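Local coordinates for SnoaL-like domain-containing protein (Burkholderia thailandensis E264, PDB 3H3H) that is of unknown function but adopts the SnoaL-like fold of the NTF2 clan, whose cone-shaped domains commonly enclose a ligand pocket, at residues 26-40 with 53-66. Sequence-based numbering, arbitrary orientation.
Sequences LDAILSHYADGFEMS and GRLRGKEQVGAYWR
In this SnoaL-like (NTF2-like) alpha+beta fold, W65 of helix 58-66 joins Y33 and F37 in an aromatic cluster that probably lines the ligand pocket; the W65 side chain comes within about 3 Å (nearest atoms) of a bound unidentified ligand. The W65 six-membered ring turns its edge to the face of Y33 in a T-shaped pair, planes at 62°, with CH2 of W65 3.5 Å from CZ of Y33. The hydroxyl of Y33 is hydrogen-bonded to NE1 of W17 on helix 7-22. The F37 and W65 side chains come from opposite directions and their rings meet obliquely, planes at 38°, and F37 CZ packs 3.6 Å from CG1 of V61. M39, a selenomethionine, sends CG away from its backbone N (chi1 -176°) and bends at chi2 and chi3, which sets SE at the W65 ring edge, 4.0 Å from CZ2, a Met-aromatic contact. I29 CG2 and L30 CD2 both touch CZ3 of W65, while L26 splits its two methyls between neighbours on the helix, CD1 against CB of W65 and CD2 against CB of R66.

Beside M39, strands 37-40 and 54-56 run antiparallel: M39 and L55 form a hydrogen-bonded pair through both backbone N-H groups, and G57 N, at the helix N-cap, donates to F37 O at 2.8 Å. K58 stretches its extended chain past the F37 ring edge to the type I turn L30-Y33. There NZ donates to Y33 O at 2.8 Å and to L30 O at 2.9 Å, while a water bridges NZ to D35 OD1; L30 O also accepts from Y33 N, which approaches the carbonyl plane from the face opposite NZ.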
loop_
_atom_site.group_PDB
_atom_site.type_symbol
_atom_site.label_atom_id
_atom_site.label_comp_id
_atom_site.label_asym_id
_atom_site.label_seq_id
_atom_site.Cartn_x
_atom_site.Cartn_y
_atom_site.Cartn_z
ATOM N N LEU B 26 17.881 9.110 12.325
ATOM C CA LEU B 26 18.067 8.455 11.068
ATOM C C LEU B 26 18.670 7.049 11.228
ATOM O O LEU B 26 18.338 6.122 10.500
ATOM C CB LEU B 26 18.820 9.327 10.081
ATOM C CG LEU B 26 18.935 8.755 8.677
ATOM C CD1 LEU B 26 17.548 8.427 8.047
ATOM C CD2 LEU B 26 19.644 9.761 7.781
ATOM N N ASP B 27 19.617 6.887 12.153
ATOM C CA ASP B 27 20.115 5.534 12.377
ATOM C C ASP B 27 18.969 4.600 12.754
ATOM O O ASP B 27 18.923 3.484 12.270
ATOM C CB ASP B 27 21.166 5.550 13.483
ATOM C CG ASP B 27 21.786 4.207 13.716
ATOM O OD1 ASP B 27 22.577 3.807 12.817
ATOM O OD2 ASP B 27 21.506 3.583 14.762
ATOM N N ALA B 28 18.058 5.048 13.611
ATOM C CA ALA B 28 16.958 4.182 14.009
ATOM C C ALA B 28 16.045 3.869 12.825
ATOM O O ALA B 28 15.582 2.736 12.633
ATOM C CB ALA B 28 16.149 4.842 15.150
ATOM N N ILE B 29 15.746 4.889 12.064
ATOM C CA ILE B 29 14.902 4.706 10.866
ATOM C C ILE B 29 15.506 3.642 9.949
ATOM O O ILE B 29 14.815 2.667 9.593
ATOM C CB ILE B 29 14.748 6.015 10.093
ATOM C CG1 ILE B 29 13.957 7.055 10.919
ATOM C CG2 ILE B 29 14.052 5.781 8.741
ATOM C CD1 ILE B 29 14.230 8.475 10.396
ATOM N N LEU B 30 16.788 3.809 9.622
ATOM C CA LEU B 30 17.492 2.974 8.634
ATOM C C LEU B 30 17.672 1.559 9.148
ATOM O O LEU B 30 17.872 0.654 8.342
ATOM C CB LEU B 30 18.801 3.603 8.195
ATOM C CG LEU B 30 18.650 4.777 7.230
ATOM C CD1 LEU B 30 19.932 5.458 6.937
ATOM C CD2 LEU B 30 18.037 4.330 5.889
ATOM N N SER B 31 17.632 1.368 10.471
ATOM C CA SER B 31 17.811 0.054 11.067
ATOM C C SER B 31 16.709 -0.891 10.602
ATOM O O SER B 31 16.904 -2.080 10.625
ATOM C CB SER B 31 17.827 0.101 12.598
ATOM O OG SER B 31 16.534 0.323 13.134
ATOM N N HIS B 32 15.588 -0.352 10.136
ATOM C CA HIS B 32 14.490 -1.155 9.762
ATOM C C HIS B 32 14.593 -1.653 8.317
ATOM O O HIS B 32 13.740 -2.399 7.904
ATOM C CB HIS B 32 13.200 -0.365 9.889
ATOM C CG HIS B 32 12.891 -0.060 11.317
ATOM N ND1 HIS B 32 12.490 -1.042 12.208
ATOM C CD2 HIS B 32 13.104 1.062 12.050
ATOM C CE1 HIS B 32 12.376 -0.502 13.412
ATOM N NE2 HIS B 32 12.759 0.764 13.349
ATOM N N TYR B 33 15.581 -1.150 7.592
ATOM C CA TYR B 33 15.679 -1.384 6.138
ATOM C C TYR B 33 16.847 -2.286 5.812
ATOM O O TYR B 33 17.893 -2.225 6.451
ATOM C CB TYR B 33 15.825 -0.044 5.413
ATOM C CG TYR B 33 14.600 0.866 5.494
ATOM C CD1 TYR B 33 14.342 1.640 6.636
ATOM C CD2 TYR B 33 13.667 0.921 4.477
ATOM C CE1 TYR B 33 13.264 2.420 6.723
ATOM C CE2 TYR B 33 12.577 1.713 4.539
ATOM C CZ TYR B 33 12.351 2.483 5.674
ATOM O OH TYR B 33 11.311 3.379 5.779
ATOM N N ALA B 34 16.644 -3.110 4.795
ATOM C CA ALA B 34 17.659 -3.966 4.246
ATOM C C ALA B 34 18.648 -3.169 3.372
ATOM O O ALA B 34 18.319 -2.111 2.863
ATOM C CB ALA B 34 17.006 -5.059 3.398
ATOM N N ASP B 35 19.877 -3.664 3.270
ATOM C CA ASP B 35 20.802 -3.083 2.327
ATOM C C ASP B 35 20.175 -3.125 0.936
ATOM O O ASP B 35 19.550 -4.114 0.535
ATOM C CB ASP B 35 22.120 -3.855 2.317
ATOM C CG ASP B 35 22.897 -3.705 3.632
ATOM O OD1 ASP B 35 22.808 -2.675 4.279
ATOM O OD2 ASP B 35 23.638 -4.639 3.975
ATOM N N GLY B 36 20.370 -2.036 0.198
ATOM C CA GLY B 36 19.890 -1.945 -1.129
ATOM C C GLY B 36 18.396 -1.864 -1.285
ATOM O O GLY B 36 17.877 -2.107 -2.360
ATOM N N PHE B 37 17.695 -1.480 -0.234
ATOM C CA PHE B 37 16.238 -1.353 -0.358
ATOM C C PHE B 37 15.814 -0.344 -1.405
ATOM O O PHE B 37 16.488 0.688 -1.658
ATOM C CB PHE B 37 15.597 -1.004 0.993
ATOM C CG PHE B 37 15.714 0.426 1.396
ATOM C CD1 PHE B 37 16.859 0.890 2.062
ATOM C CD2 PHE B 37 14.662 1.293 1.235
ATOM C CE1 PHE B 37 16.944 2.201 2.461
ATOM C CE2 PHE B 37 14.767 2.610 1.622
ATOM C CZ PHE B 37 15.898 3.052 2.257
ATOM N N GLU B 38 14.674 -0.638 -2.016
ATOM C CA GLU B 38 14.120 0.214 -3.038
ATOM C C GLU B 38 13.103 1.114 -2.405
ATOM O O GLU B 38 12.259 0.644 -1.638
ATOM C CB GLU B 38 13.417 -0.623 -4.089
ATOM C CG GLU B 38 14.302 -1.521 -4.889
ATOM C CD GLU B 38 13.468 -2.338 -5.861
ATOM O OE1 GLU B 38 13.006 -1.750 -6.851
ATOM O OE2 GLU B 38 13.240 -3.545 -5.607
HETATM N N MSE B 39 13.146 2.387 -2.791
HETATM C CA MSE B 39 12.215 3.421 -2.300
HETATM C C MSE B 39 11.528 4.071 -3.478
HETATM O O MSE B 39 12.193 4.452 -4.460
HETATM C CB MSE B 39 12.913 4.489 -1.435
HETATM C CG MSE B 39 11.972 5.562 -0.803
HETATM SE SE MSE B 39 10.792 4.716 0.456
HETATM C CE MSE B 39 9.252 5.873 0.248
ATOM N N SER B 40 10.196 4.026 -3.498
ATOM C CA SER B 40 9.384 4.726 -4.479
ATOM C C SER B 40 8.570 5.790 -3.818
ATOM O O SER B 40 7.923 5.526 -2.821
ATOM C CB SER B 40 8.458 3.735 -5.135
ATOM O OG SER B 40 7.480 4.381 -5.866
ATOM N N GLY B 53 10.586 7.833 -9.962
ATOM C CA GLY B 53 10.252 7.993 -8.547
ATOM C C GLY B 53 10.967 7.022 -7.640
ATOM O O GLY B 53 10.558 6.872 -6.510
ATOM N N ARG B 54 12.057 6.415 -8.119
ATOM C CA ARG B 54 12.760 5.376 -7.350
ATOM C C ARG B 54 14.200 5.772 -7.000
ATOM O O ARG B 54 14.925 6.382 -7.797
ATOM C CB ARG B 54 12.766 4.068 -8.162
ATOM C CG ARG B 54 11.357 3.450 -8.343
ATOM C CD ARG B 54 11.405 2.042 -9.018
ATOM N NE ARG B 54 11.294 2.117 -10.471
ATOM C CZ ARG B 54 10.151 2.304 -11.133
ATOM N NH1 ARG B 54 9.004 2.456 -10.476
ATOM N NH2 ARG B 54 10.155 2.358 -12.464
ATOM N N LEU B 55 14.592 5.411 -5.804
ATOM C CA LEU B 55 15.944 5.532 -5.328
ATOM C C LEU B 55 16.209 4.179 -4.665
ATOM O O LEU B 55 15.288 3.485 -4.324
ATOM C CB LEU B 55 16.067 6.656 -4.328
ATOM C CG LEU B 55 15.923 8.112 -4.811
ATOM C CD1 LEU B 55 15.864 8.990 -3.608
ATOM C CD2 LEU B 55 17.056 8.456 -5.741
ATOM N N ARG B 56 17.482 3.845 -4.479
ATOM C CA ARG B 56 17.868 2.559 -3.902
ATOM C C ARG B 56 19.020 2.694 -2.954
ATOM O O ARG B 56 19.975 3.403 -3.219
ATOM C CB ARG B 56 18.275 1.589 -5.001
ATOM C CG ARG B 56 18.634 0.211 -4.560
ATOM C CD ARG B 56 18.851 -0.710 -5.780
ATOM N NE ARG B 56 18.896 -2.099 -5.368
ATOM C CZ ARG B 56 18.014 -3.048 -5.667
ATOM N NH1 ARG B 56 16.986 -2.831 -6.478
ATOM N NH2 ARG B 56 18.217 -4.259 -5.174
ATOM N N GLY B 57 18.925 1.980 -1.844
ATOM C CA GLY B 57 20.029 1.863 -0.928
ATOM C C GLY B 57 20.073 2.905 0.148
ATOM O O GLY B 57 19.548 4.021 0.003
ATOM N N LYS B 58 20.770 2.553 1.232
ATOM C CA LYS B 58 20.829 3.435 2.399
ATOM C C LYS B 58 21.623 4.730 2.174
ATOM O O LYS B 58 21.255 5.749 2.737
ATOM C CB LYS B 58 21.383 2.664 3.591
ATOM C CG LYS B 58 20.479 1.519 4.013
ATOM C CD LYS B 58 20.886 0.913 5.359
ATOM C CE LYS B 58 19.900 -0.023 5.856
ATOM N NZ LYS B 58 20.188 -0.733 7.191
ATOM N N GLU B 59 22.682 4.707 1.358
ATOM C CA GLU B 59 23.466 5.906 1.116
ATOM C C GLU B 59 22.572 6.869 0.354
ATOM O O GLU B 59 22.372 8.018 0.760
ATOM C CB GLU B 59 24.739 5.594 0.311
ATOM C CG GLU B 59 25.486 6.860 -0.170
ATOM C CD GLU B 59 26.674 6.564 -1.101
ATOM O OE1 GLU B 59 26.706 5.497 -1.764
ATOM O OE2 GLU B 59 27.586 7.413 -1.176
ATOM N N GLN B 60 21.991 6.366 -0.726
ATOM C CA GLN B 60 21.272 7.256 -1.639
ATOM C C GLN B 60 19.969 7.746 -0.999
ATOM O O GLN B 60 19.667 8.938 -0.993
ATOM C CB GLN B 60 20.989 6.578 -2.970
ATOM C CG GLN B 60 20.226 7.467 -3.877
ATOM C CD GLN B 60 20.055 6.894 -5.251
ATOM O OE1 GLN B 60 19.469 5.815 -5.427
ATOM N NE2 GLN B 60 20.537 7.629 -6.254
ATOM N N VAL B 61 19.177 6.811 -0.487
ATOM C CA VAL B 61 17.898 7.184 0.128
ATOM C C VAL B 61 18.123 7.919 1.438
ATOM O O VAL B 61 17.500 8.940 1.680
ATOM C CB VAL B 61 16.986 5.959 0.331
ATOM C CG1 VAL B 61 15.676 6.442 0.978
ATOM C CG2 VAL B 61 16.717 5.257 -1.010
ATOM N N GLY B 62 19.094 7.458 2.224
ATOM C CA GLY B 62 19.460 8.080 3.494
ATOM C C GLY B 62 19.862 9.534 3.339
ATOM O O GLY B 62 19.559 10.306 4.226
ATOM N N ALA B 63 20.543 9.881 2.235
ATOM C CA ALA B 63 20.982 11.264 1.985
ATOM C C ALA B 63 19.776 12.188 1.943
ATOM O O ALA B 63 19.808 13.279 2.477
ATOM C CB ALA B 63 21.806 11.348 0.693
ATOM N N TYR B 64 18.722 11.723 1.297
ATOM C CA TYR B 64 17.498 12.501 1.208
ATOM C C TYR B 64 16.809 12.595 2.542
ATOM O O TYR B 64 16.358 13.664 2.961
ATOM C CB TYR B 64 16.562 11.915 0.166
ATOM C CG TYR B 64 17.001 12.332 -1.239
ATOM C CD1 TYR B 64 16.702 13.583 -1.738
ATOM C CD2 TYR B 64 17.778 11.467 -2.032
ATOM C CE1 TYR B 64 17.151 13.964 -3.008
ATOM C CE2 TYR B 64 18.202 11.831 -3.289
ATOM C CZ TYR B 64 17.896 13.060 -3.775
ATOM O OH TYR B 64 18.350 13.372 -5.036
ATOM N N TRP B 65 16.705 11.470 3.226
ATOM C CA TRP B 65 16.067 11.519 4.533
ATOM C C TRP B 65 16.823 12.391 5.536
ATOM O O TRP B 65 16.182 13.074 6.378
ATOM C CB TRP B 65 15.859 10.105 5.064
ATOM C CG TRP B 65 14.912 9.301 4.213
ATOM C CD1 TRP B 65 14.195 9.763 3.149
ATOM C CD2 TRP B 65 14.623 7.914 4.345
ATOM N NE1 TRP B 65 13.459 8.757 2.616
ATOM C CE2 TRP B 65 13.676 7.608 3.353
ATOM C CE3 TRP B 65 15.043 6.908 5.239
ATOM C CZ2 TRP B 65 13.189 6.344 3.171
ATOM C CZ3 TRP B 65 14.549 5.644 5.089
ATOM C CH2 TRP B 65 13.617 5.370 4.054
ATOM N N ARG B 66 18.159 12.327 5.496
ATOM C CA ARG B 66 19.010 13.133 6.320
ATOM C C ARG B 66 18.687 14.596 6.074
ATOM O O ARG B 66 18.520 15.360 7.038
ATOM C CB ARG B 66 20.489 12.809 6.081
ATOM C CG ARG B 66 21.501 13.548 6.971
ATOM C CD ARG B 66 22.950 13.077 6.716
ATOM N NE ARG B 66 23.043 11.648 6.915
ATOM C CZ ARG B 66 23.152 10.729 5.958
ATOM N NH1 ARG B 66 23.281 11.054 4.676
ATOM N NH2 ARG B 66 23.125 9.464 6.299
HETATM O O HOH W 1 22.194 -2.468 6.820
HETATM O O HOH W 2 22.063 -0.013 1.177
#